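Local coordinates for cell division control protein Cdc48 (Mycobacterium smegmatis, PDB 5E7P) that probably binds and hydrolyses ATP, as a member of the AAA ATPase family, and here carries ADP, at residues Ser222-Ser227 / Met279-Cys284; Thr216-Arg221 / Arg287-Leu292; Leu323-Val328 / Val361-Thr366. One frame throughout, in Å; residues are numbered along the deposited sequence.

Overall arrangement
All three contacts belong to the first nucleotide-binding module and differ in how deeply they lie. Contact 3 is core: two parallel neighbours in the middle of the mixed sheet, mostly apolar packing and backbone bonds, closed by a threonine. Contact 2 is a surface contact in the same sheet, where a short antiparallel strand edges it and waters and charged side chains join in. Contact 1 is partly buried and has no strand pairing; a loop lies on helix 276-283 beside ADP, through an alanine, a glutamine and a water. Arg281 and Glu291 tie contacts 1 and 2 by a salt bridge, Val280 packs on Phe324 and Ile364 of contact 3, and strands 289-293 and 321-326 pair directly.

Contact 1. Residues Ser222-Ser227 / Met279-Cys284; sequences SEQPVS and MVRAVC. With ADP (adenosine-5'-diphosphate), chain C.
The irregular backbone of Ser222-Ser227 passes over the flank of helix 276-283 and comes nearest where the CA atoms of Ser227 and Ala282 are 5.4 Å apart. The methyl of Ala282 lies at that approach: its CB sits 3.4 Å from Val226 O and touches Ser227 O, so two successive loop carbonyls lean on a single carbon, and the small residue suits a place where backbone lies on helix. Farther back in the loop, Gln224 reaches down with CG anti to the backbone N (chi1 -153°); a bend at chi2 turns CD toward Arg281, and the side chains cross at about a right angle, OE1 3.5 Å from Arg281 CB. The link between NE2 and the carbonyl of Arg281 runs through a water, which gives a proton to Arg281 O at 2.7 Å and takes a weak bond from Gln224 NE2; the glutamine is poorly ordered, so this grip is probably soft. Beyond CB the arginine leads away, its NH2 forming a salt bridge with Glu291. Val226 faces the nucleotide: CG1 is 3.4 Å from N6 of the adenine and CG2 3.5 Å from C6, the branched apolar side chain suiting a flat base. Ser227 then N-caps helix 228-232, its OG bonded to Asp230 N. The helix begins within the P-loop; the backbone N atoms of Gly273, Gly275 and, in its first turn, Lys276, Ala277 and Thr278 hold the ADP. Packing and one water-mediated link thus join the adenine-contacting loop to the helix carrying the end of the P-loop, without a direct hydrogen bond between the segments.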
loop_
_atom_site.group_PDB
_atom_site.type_symbol
_atom_site.label_atom_id
_atom_site.label_comp_id
_atom_site.label_asym_id
_atom_site.label_seq_id
_atom_site.Cartn_x
_atom_site.Cartn_y
_atom_site.Cartn_z
ATOM N N SER A 222 20.941 6.463 22.496
ATOM C CA SER A 222 21.281 7.512 21.542
ATOM C C SER A 222 20.085 8.409 21.233
ATOM O O SER A 222 18.933 8.030 21.457
ATOM C CB SER A 222 21.830 6.904 20.250
ATOM O OG SER A 222 23.023 6.181 20.495
ATOM N N GLU A 223 20.370 9.600 20.717
ATOM C CA GLU A 223 19.334 10.567 20.368
ATOM C C GLU A 223 18.439 10.034 19.256
ATOM O O GLU A 223 18.918 9.641 18.192
ATOM C CB GLU A 223 19.965 11.895 19.943
ATOM C CG GLU A 223 20.741 12.616 21.043
ATOM C CD GLU A 223 22.133 12.045 21.274
ATOM O OE1 GLU A 223 22.433 10.948 20.753
ATOM O OE2 GLU A 223 22.930 12.699 21.978
ATOM N N GLN A 224 17.134 10.027 19.507
ATOM C CA GLN A 224 16.177 9.492 18.548
ATOM C C GLN A 224 15.254 10.594 18.039
ATOM O O GLN A 224 14.776 11.415 18.822
ATOM C CB GLN A 224 15.354 8.372 19.190
ATOM C CG GLN A 224 14.832 7.342 18.205
ATOM C CD GLN A 224 15.949 6.560 17.543
ATOM O OE1 GLN A 224 16.059 6.528 16.316
ATOM N NE2 GLN A 224 16.786 5.922 18.355
ATOM N N PRO A 225 15.005 10.620 16.720
ATOM C CA PRO A 225 14.074 11.595 16.144
ATOM C C PRO A 225 12.645 11.370 16.636
ATOM O O PRO A 225 11.921 12.335 16.881
ATOM C CB PRO A 225 14.170 11.326 14.637
ATOM C CG PRO A 225 14.676 9.925 14.528
ATOM C CD PRO A 225 15.600 9.749 15.692
ATOM N N VAL A 226 12.251 10.109 16.779
ATOM C CA VAL A 226 10.913 9.765 17.248
ATOM C C VAL A 226 10.983 8.865 18.480
ATOM O O VAL A 226 11.584 7.792 18.442
ATOM C CB VAL A 226 10.097 9.062 16.149
ATOM C CG1 VAL A 226 8.666 8.855 16.607
ATOM C CG2 VAL A 226 10.130 9.873 14.863
ATOM N N SER A 227 10.360 9.306 19.569
ATOM C CA SER A 227 10.424 8.586 20.838
ATOM C C SER A 227 9.525 7.354 20.855
ATOM O O SER A 227 8.683 7.171 19.977
ATOM C CB SER A 227 10.032 9.508 21.991
ATOM O OG SER A 227 8.642 9.773 21.970
ATOM N N MET A 279 9.338 2.672 14.251
ATOM C CA MET A 279 8.908 2.003 15.473
ATOM C C MET A 279 10.037 1.171 16.077
ATOM O O MET A 279 10.246 1.182 17.289
ATOM C CB MET A 279 7.695 1.107 15.210
ATOM C CG MET A 279 7.274 0.295 16.432
ATOM S SD MET A 279 5.954 -0.893 16.134
ATOM C CE MET A 279 6.835 -2.178 15.255
ATOM N N VAL A 280 10.759 0.453 15.223
ATOM C CA VAL A 280 11.842 -0.417 15.672
ATOM C C VAL A 280 12.978 0.383 16.307
ATOM O O VAL A 280 13.496 0.013 17.362
ATOM C CB VAL A 280 12.389 -1.292 14.522
ATOM C CG1 VAL A 280 13.534 -2.165 15.013
ATOM C CG2 VAL A 280 11.278 -2.152 13.935
ATOM N N ARG A 281 13.351 1.486 15.668
ATOM C CA ARG A 281 14.394 2.353 16.205
ATOM C C ARG A 281 13.974 2.961 17.542
ATOM O O ARG A 281 14.783 3.081 18.466
ATOM C CB ARG A 281 14.747 3.453 15.203
ATOM C CG ARG A 281 15.146 2.922 13.836
ATOM C CD ARG A 281 15.721 4.012 12.945
ATOM N NE ARG A 281 16.037 3.494 11.617
ATOM C CZ ARG A 281 15.238 3.602 10.558
ATOM N NH1 ARG A 281 14.073 4.230 10.664
ATOM N NH2 ARG A 281 15.611 3.094 9.390
ATOM N N ALA A 282 12.702 3.338 17.640
ATOM C CA ALA A 282 12.169 3.924 18.865
ATOM C C ALA A 282 12.153 2.918 20.013
ATOM O O ALA A 282 12.523 3.245 21.143
ATOM C CB ALA A 282 10.775 4.476 18.625
ATOM N N VAL A 283 11.722 1.696 19.718
ATOM C CA VAL A 283 11.647 0.640 20.724
ATOM C C VAL A 283 13.041 0.223 21.205
ATOM O O VAL A 283 13.239 -0.076 22.382
ATOM C CB VAL A 283 10.856 -0.585 20.194
ATOM C CG1 VAL A 283 11.033 -1.795 21.101
ATOM C CG2 VAL A 283 9.387 -0.238 20.058
ATOM N N CYS A 284 14.009 0.238 20.295
ATOM C CA CYS A 284 15.369 -0.183 20.612
ATOM C C CYS A 284 16.257 0.983 21.027
ATOM O O CYS A 284 17.479 0.855 21.033
ATOM C CB CYS A 284 16.003 -0.877 19.404
ATOM S SG CYS A 284 15.143 -2.354 18.833
HETATM P PB ADP C . 8.018 1.862 6.977
HETATM O O1B ADP C . 7.973 1.741 5.478
HETATM O O2B ADP C . 9.318 1.415 7.591
HETATM O O3B ADP C . 6.798 1.345 7.690
HETATM P PA ADP C . 9.122 4.236 8.039
HETATM O O1A ADP C . 10.354 4.338 7.176
HETATM O O2A ADP C . 9.233 3.628 9.414
HETATM O O3A ADP C . 8.004 3.459 7.175
HETATM O "O5'" ADP C . 8.496 5.705 8.140
HETATM C "C5'" ADP C . 7.835 6.236 6.998
HETATM C "C4'" ADP C . 8.375 7.643 6.796
HETATM O "O4'" ADP C . 7.685 8.534 7.668
HETATM C "C3'" ADP C . 9.854 7.702 7.142
HETATM O "O3'" ADP C . 10.586 8.288 6.059
HETATM C "C2'" ADP C . 9.955 8.580 8.372
HETATM O "O2'" ADP C . 10.988 9.554 8.194
HETATM C "C1'" ADP C . 8.601 9.259 8.488
HETATM N N9 ADP C . 8.094 9.237 9.880
HETATM C C8 ADP C . 7.592 8.167 10.526
HETATM N N7 ADP C . 7.208 8.500 11.785
HETATM C C5 ADP C . 7.460 9.812 11.953
HETATM C C6 ADP C . 7.300 10.810 13.038
HETATM N N6 ADP C . 6.775 10.460 14.236
HETATM N N1 ADP C . 7.699 12.080 12.799
HETATM C C2 ADP C . 8.226 12.446 11.616
HETATM N N3 ADP C . 8.395 11.595 10.589
HETATM C C4 ADP C . 8.043 10.291 10.693
HETATM O O HOH W 1 17.410 2.733 17.855
#

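Contact 2. Residues Thr216-Arg221 / Arg287-Leu292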
loop_
_atom_site.group_PDB
_atom_site.type_symbol
_atom_site.label_atom_id
_atom_site.label_comp_id
_atom_site.label_asym_id
_atom_site.label_seq_id
_atom_site.Cartn_x
_atom_site.Cartn_y
_atom_site.Cartn_z
ATOM N N THR A 216 25.408 0.536 9.987
ATOM C CA THR A 216 25.651 1.650 10.893
ATOM C C THR A 216 25.369 1.198 12.318
ATOM O O THR A 216 24.574 0.286 12.541
ATOM C CB THR A 216 24.760 2.861 10.565
ATOM O OG1 THR A 216 23.384 2.459 10.549
ATOM C CG2 THR A 216 25.129 3.438 9.211
ATOM N N VAL A 217 26.030 1.831 13.278
ATOM C CA VAL A 217 25.831 1.492 14.679
ATOM C C VAL A 217 25.295 2.687 15.453
ATOM O O VAL A 217 25.891 3.763 15.443
ATOM C CB VAL A 217 27.139 1.012 15.338
ATOM C CG1 VAL A 217 26.900 0.671 16.796
ATOM C CG2 VAL A 217 27.698 -0.191 14.596
ATOM N N SER A 218 24.158 2.496 16.113
ATOM C CA SER A 218 23.627 3.506 17.016
ATOM C C SER A 218 23.799 3.022 18.451
ATOM O O SER A 218 23.175 2.040 18.854
ATOM C CB SER A 218 22.152 3.779 16.721
ATOM O OG SER A 218 21.374 2.614 16.924
ATOM N N PRO A 219 24.658 3.704 19.224
ATOM C CA PRO A 219 24.976 3.316 20.603
ATOM C C PRO A 219 23.751 3.322 21.514
ATOM O O PRO A 219 22.715 3.875 21.151
ATOM C CB PRO A 219 25.968 4.398 21.052
ATOM C CG PRO A 219 26.549 4.931 19.787
ATOM C CD PRO A 219 25.428 4.884 18.793
ATOM N N GLN A 220 23.880 2.703 22.684
ATOM C CA GLN A 220 22.800 2.674 23.665
ATOM C C GLN A 220 22.375 4.082 24.063
ATOM O O GLN A 220 23.215 4.973 24.208
ATOM C CB GLN A 220 23.235 1.902 24.912
ATOM C CG GLN A 220 23.493 0.423 24.681
ATOM C CD GLN A 220 24.014 -0.276 25.922
ATOM O OE1 GLN A 220 24.901 0.233 26.610
ATOM N NE2 GLN A 220 23.456 -1.443 26.223
ATOM N N ARG A 221 21.067 4.270 24.226
ATOM C CA ARG A 221 20.499 5.532 24.697
ATOM C C ARG A 221 20.856 6.715 23.798
ATOM O O ARG A 221 21.047 7.834 24.275
ATOM C CB ARG A 221 20.935 5.809 26.142
ATOM C CG ARG A 221 20.563 4.711 27.129
ATOM C CD ARG A 221 21.733 4.335 28.034
ATOM N NE ARG A 221 22.235 5.472 28.802
ATOM C CZ ARG A 221 23.346 6.143 28.509
ATOM N NH1 ARG A 221 24.081 5.794 27.461
ATOM N NH2 ARG A 221 23.723 7.166 29.267
ATOM N N ARG A 287 18.917 0.365 23.466
ATOM C CA ARG A 287 19.808 -0.718 23.067
ATOM C C ARG A 287 20.823 -0.193 22.061
ATOM O O ARG A 287 20.620 0.864 21.462
ATOM C CB ARG A 287 19.014 -1.849 22.409
ATOM C CG ARG A 287 17.698 -2.186 23.079
ATOM C CD ARG A 287 17.908 -2.987 24.343
ATOM N NE ARG A 287 16.647 -3.252 25.028
ATOM C CZ ARG A 287 16.546 -3.922 26.172
ATOM N NH1 ARG A 287 17.635 -4.400 26.758
ATOM N NH2 ARG A 287 15.356 -4.116 26.726
ATOM N N ARG A 288 21.914 -0.927 21.873
ATOM C CA ARG A 288 22.803 -0.639 20.756
ATOM C C ARG A 288 22.276 -1.380 19.530
ATOM O O ARG A 288 21.953 -2.570 19.591
ATOM C CB ARG A 288 24.264 -1.000 21.069
ATOM C CG ARG A 288 24.605 -2.479 21.038
ATOM C CD ARG A 288 26.050 -2.723 21.464
ATOM N NE ARG A 288 27.023 -2.081 20.582
ATOM C CZ ARG A 288 27.616 -2.682 19.556
ATOM N NH1 ARG A 288 28.490 -2.015 18.814
ATOM N NH2 ARG A 288 27.336 -3.947 19.268
ATOM N N VAL A 289 22.146 -0.663 18.423
ATOM C CA VAL A 289 21.544 -1.249 17.238
ATOM C C VAL A 289 22.511 -1.295 16.068
ATOM O O VAL A 289 23.094 -0.280 15.687
ATOM C CB VAL A 289 20.273 -0.491 16.817
ATOM C CG1 VAL A 289 19.610 -1.188 15.645
ATOM C CG2 VAL A 289 19.317 -0.394 17.984
ATOM N N VAL A 290 22.678 -2.486 15.511
ATOM C CA VAL A 290 23.423 -2.651 14.276
ATOM C C VAL A 290 22.415 -2.715 13.136
ATOM O O VAL A 290 21.649 -3.673 13.025
ATOM C CB VAL A 290 24.274 -3.928 14.298
ATOM C CG1 VAL A 290 25.020 -4.092 12.981
ATOM C CG2 VAL A 290 25.243 -3.889 15.471
ATOM N N GLU A 291 22.409 -1.683 12.298
ATOM C CA GLU A 291 21.384 -1.554 11.270
ATOM C C GLU A 291 21.916 -1.681 9.844
ATOM O O GLU A 291 22.896 -1.034 9.469
ATOM C CB GLU A 291 20.631 -0.232 11.430
ATOM C CG GLU A 291 19.505 -0.036 10.431
ATOM C CD GLU A 291 18.692 1.214 10.713
ATOM O OE1 GLU A 291 17.896 1.615 9.838
ATOM O OE2 GLU A 291 18.847 1.793 11.810
ATOM N N LEU A 292 21.256 -2.526 9.060
ATOM C CA LEU A 292 21.506 -2.623 7.629
ATOM C C LEU A 292 20.287 -2.112 6.882
ATOM O O LEU A 292 19.151 -2.359 7.292
ATOM C CB LEU A 292 21.765 -4.073 7.213
ATOM C CG LEU A 292 23.156 -4.674 7.419
ATOM C CD1 LEU A 292 23.165 -6.123 6.965
ATOM C CD2 LEU A 292 24.199 -3.875 6.663
HETATM O O HOH W 2 19.956 2.867 19.867
HETATM O O HOH W 3 22.111 -2.794 24.323
#
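Arg288, just before strand 289-293, lies beside Ser218 and Gln220 of the other segment, its CB 3.9 Å from Ser218 O and 4.0 Å from Gln220 CG. Chi1 of 76° sets CG between the backbone N and the carbonyl carbon; the chain then runs extended to CD and bends at chi3. At the tip NH1 lies 3.7 Å from Val217 CG1, the two side chains crossing obliquely, while NH2 bonds to Ala315 O on helix 302-319. A long side chain with an apolar stem and a polar end suits this rim of the sheet. The frame behind it is an antiparallel edge: strand 216-218 adds itself to strand 289-293, the flank of the otherwise parallel P-loop NTPase sheet. Ser218 and Val289 form a hydrogen-bonded pair, Val289 N to Ser218 O at 2.9 Å, and Thr216 with Glu291 forms another; Val217 and Val290 are the non-hydrogen-bonded pair between them. On the face of Ser218 and Val289, the serine hydroxyl OG rests 3.3 Å from Val289 CB. Glu291 lies side by side with Thr216, whose OG1 is near Glu291 CB. Past the strand end, one water accepts from both Gln220 NE2, at 2.7 Å, and Arg288 N.

Contact 3. Residues Leu323-Val328 / Val361-Thr366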
loop_
_atom_site.group_PDB
_atom_site.type_symbol
_atom_site.label_atom_id
_atom_site.label_comp_id
_atom_site.label_asym_id
_atom_site.label_seq_id
_atom_site.Cartn_x
_atom_site.Cartn_y
_atom_site.Cartn_z
ATOM N N LEU A 323 20.243 -6.548 16.044
ATOM C CA LEU A 323 20.527 -6.499 14.614
ATOM C C LEU A 323 19.235 -6.165 13.883
ATOM O O LEU A 323 18.261 -6.917 13.952
ATOM C CB LEU A 323 21.086 -7.833 14.107
ATOM C CG LEU A 323 21.462 -7.882 12.618
ATOM C CD1 LEU A 323 22.658 -6.982 12.316
ATOM C CD2 LEU A 323 21.742 -9.306 12.164
ATOM N N PHE A 324 19.222 -5.026 13.199
ATOM C CA PHE A 324 18.017 -4.565 12.521
ATOM C C PHE A 324 18.227 -4.403 11.018
ATOM O O PHE A 324 19.107 -3.664 10.575
ATOM C CB PHE A 324 17.514 -3.256 13.149
ATOM C CG PHE A 324 16.415 -2.585 12.369
ATOM C CD1 PHE A 324 15.329 -3.310 11.899
ATOM C CD2 PHE A 324 16.459 -1.221 12.123
ATOM C CE1 PHE A 324 14.318 -2.688 11.182
ATOM C CE2 PHE A 324 15.448 -0.593 11.410
ATOM C CZ PHE A 324 14.378 -1.327 10.940
ATOM N N ILE A 325 17.409 -5.105 10.240
ATOM C CA ILE A 325 17.417 -4.956 8.790
ATOM C C ILE A 325 16.091 -4.377 8.305
ATOM O O ILE A 325 15.062 -5.056 8.311
ATOM C CB ILE A 325 17.703 -6.292 8.069
ATOM C CG1 ILE A 325 19.060 -6.848 8.501
ATOM C CG2 ILE A 325 17.684 -6.096 6.568
ATOM C CD1 ILE A 325 19.403 -8.180 7.873
ATOM N N ALA A 326 16.122 -3.115 7.896
ATOM C CA ALA A 326 14.934 -2.450 7.381
ATOM C C ALA A 326 14.623 -2.942 5.973
ATOM O O ALA A 326 15.496 -2.944 5.103
ATOM C CB ALA A 326 15.124 -0.941 7.388
ATOM N N ASP A 327 13.380 -3.371 5.766
ATOM C CA ASP A 327 12.914 -3.838 4.462
ATOM C C ASP A 327 13.766 -4.994 3.933
ATOM O O ASP A 327 14.444 -4.881 2.908
ATOM C CB ASP A 327 12.841 -2.678 3.465
ATOM C CG ASP A 327 11.971 -1.536 3.972
ATOM O OD1 ASP A 327 10.728 -1.661 3.919
ATOM O OD2 ASP A 327 12.531 -0.517 4.433
ATOM N N VAL A 328 13.702 -6.109 4.654
ATOM C CA VAL A 328 14.524 -7.279 4.386
ATOM C C VAL A 328 14.054 -8.035 3.138
ATOM O O VAL A 328 14.750 -8.919 2.637
ATOM C CB VAL A 328 14.540 -8.219 5.622
ATOM C CG1 VAL A 328 13.196 -8.914 5.784
ATOM C CG2 VAL A 328 15.682 -9.237 5.539
ATOM N N VAL A 361 21.735 -11.053 22.049
ATOM C CA VAL A 361 21.480 -10.541 20.707
ATOM C C VAL A 361 20.040 -10.815 20.276
ATOM O O VAL A 361 19.534 -11.925 20.437
ATOM C CB VAL A 361 22.450 -11.154 19.673
ATOM C CG1 VAL A 361 22.038 -10.773 18.255
ATOM C CG2 VAL A 361 23.877 -10.710 19.951
ATOM N N ALA A 362 19.379 -9.797 19.735
ATOM C CA ALA A 362 18.033 -9.958 19.196
ATOM C C ALA A 362 17.984 -9.506 17.738
ATOM O O ALA A 362 18.750 -8.635 17.324
ATOM C CB ALA A 362 17.026 -9.181 20.033
ATOM N N PHE A 363 17.079 -10.096 16.964
ATOM C CA PHE A 363 16.980 -9.793 15.540
ATOM C C PHE A 363 15.595 -9.279 15.159
ATOM O O PHE A 363 14.584 -9.937 15.411
ATOM C CB PHE A 363 17.339 -11.027 14.709
ATOM C CG PHE A 363 17.165 -10.840 13.226
ATOM C CD1 PHE A 363 17.883 -9.871 12.546
ATOM C CD2 PHE A 363 16.305 -11.654 12.509
ATOM C CE1 PHE A 363 17.732 -9.704 11.181
ATOM C CE2 PHE A 363 16.153 -11.494 11.144
ATOM C CZ PHE A 363 16.865 -10.514 10.480
ATOM N N ILE A 364 15.560 -8.094 14.560
ATOM C CA ILE A 364 14.312 -7.515 14.077
ATOM C C ILE A 364 14.438 -7.091 12.619
ATOM O O ILE A 364 15.382 -6.398 12.247
ATOM C CB ILE A 364 13.889 -6.286 14.908
ATOM C CG1 ILE A 364 13.729 -6.658 16.382
ATOM C CG2 ILE A 364 12.596 -5.697 14.367
ATOM C CD1 ILE A 364 13.450 -5.470 17.273
ATOM N N ALA A 365 13.486 -7.513 11.796
ATOM C CA ALA A 365 13.459 -7.112 10.395
ATOM C C ALA A 365 12.076 -6.593 10.006
ATOM O O ALA A 365 11.060 -7.020 10.560
ATOM C CB ALA A 365 13.860 -8.269 9.509
ATOM N N THR A 366 12.045 -5.667 9.055
ATOM C CA THR A 366 10.783 -5.132 8.565
ATOM C C THR A 366 10.550 -5.516 7.108
ATOM O O THR A 366 11.487 -5.849 6.380
ATOM C CB THR A 366 10.716 -3.600 8.695
ATOM O OG1 THR A 366 11.785 -3.012 7.947
ATOM C CG2 THR A 366 10.822 -3.173 10.158
HETATM O O HOH W 4 10.171 -1.082 6.738
#
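Parallel strand pairing in the buried centre of the nucleotide-binding sheet joins Leu323-Val328 to Val361-Thr366, strands of one beta-alpha-beta unit connected through helix 344-356. Their short axes run 7° apart, and Leu323, Phe324 and Ile325 pair with Phe363, Ile364 and Ala365. The backbone ladder includes Ile364 N to Leu323 O at 3.0 Å. On the face of Leu323, Ile325 and Phe363, which helix 344-356 covers, Leu323 CD2 lies 3.9 Å from Phe363 CD1, and Ile325 CD1 meets the edge of the same ring at CE1, 4.0 Å away. On the other face, toward helix 276-283, the Phe324 ring turns an edge to the neighbouring strand: CD1 comes to Ile364 O, and CE1 to Thr366 CG2 at 3.7 Å. Aromatic and branched apolar residues suit a sheet buried on both sides. At the strand ends Thr366 OG1, with chi1 at 59°, stands between its backbone N and carbonyl carbon and accepts the amide of Asp327 at 2.7 Å; Val328 N bonds to Thr366 O at 2.8 Å. A water lies between OG1 and Asp327 OD1. Strand 321-326 corresponds in place to the Walker B strand, with Ala326 and Asp327 where AAA proteins usually have aspartate and glutamate; the two bonds from Thr366 hold the backbone just past it, consistent with placing Asp327, whose side chain is about 5 Å from the ADP.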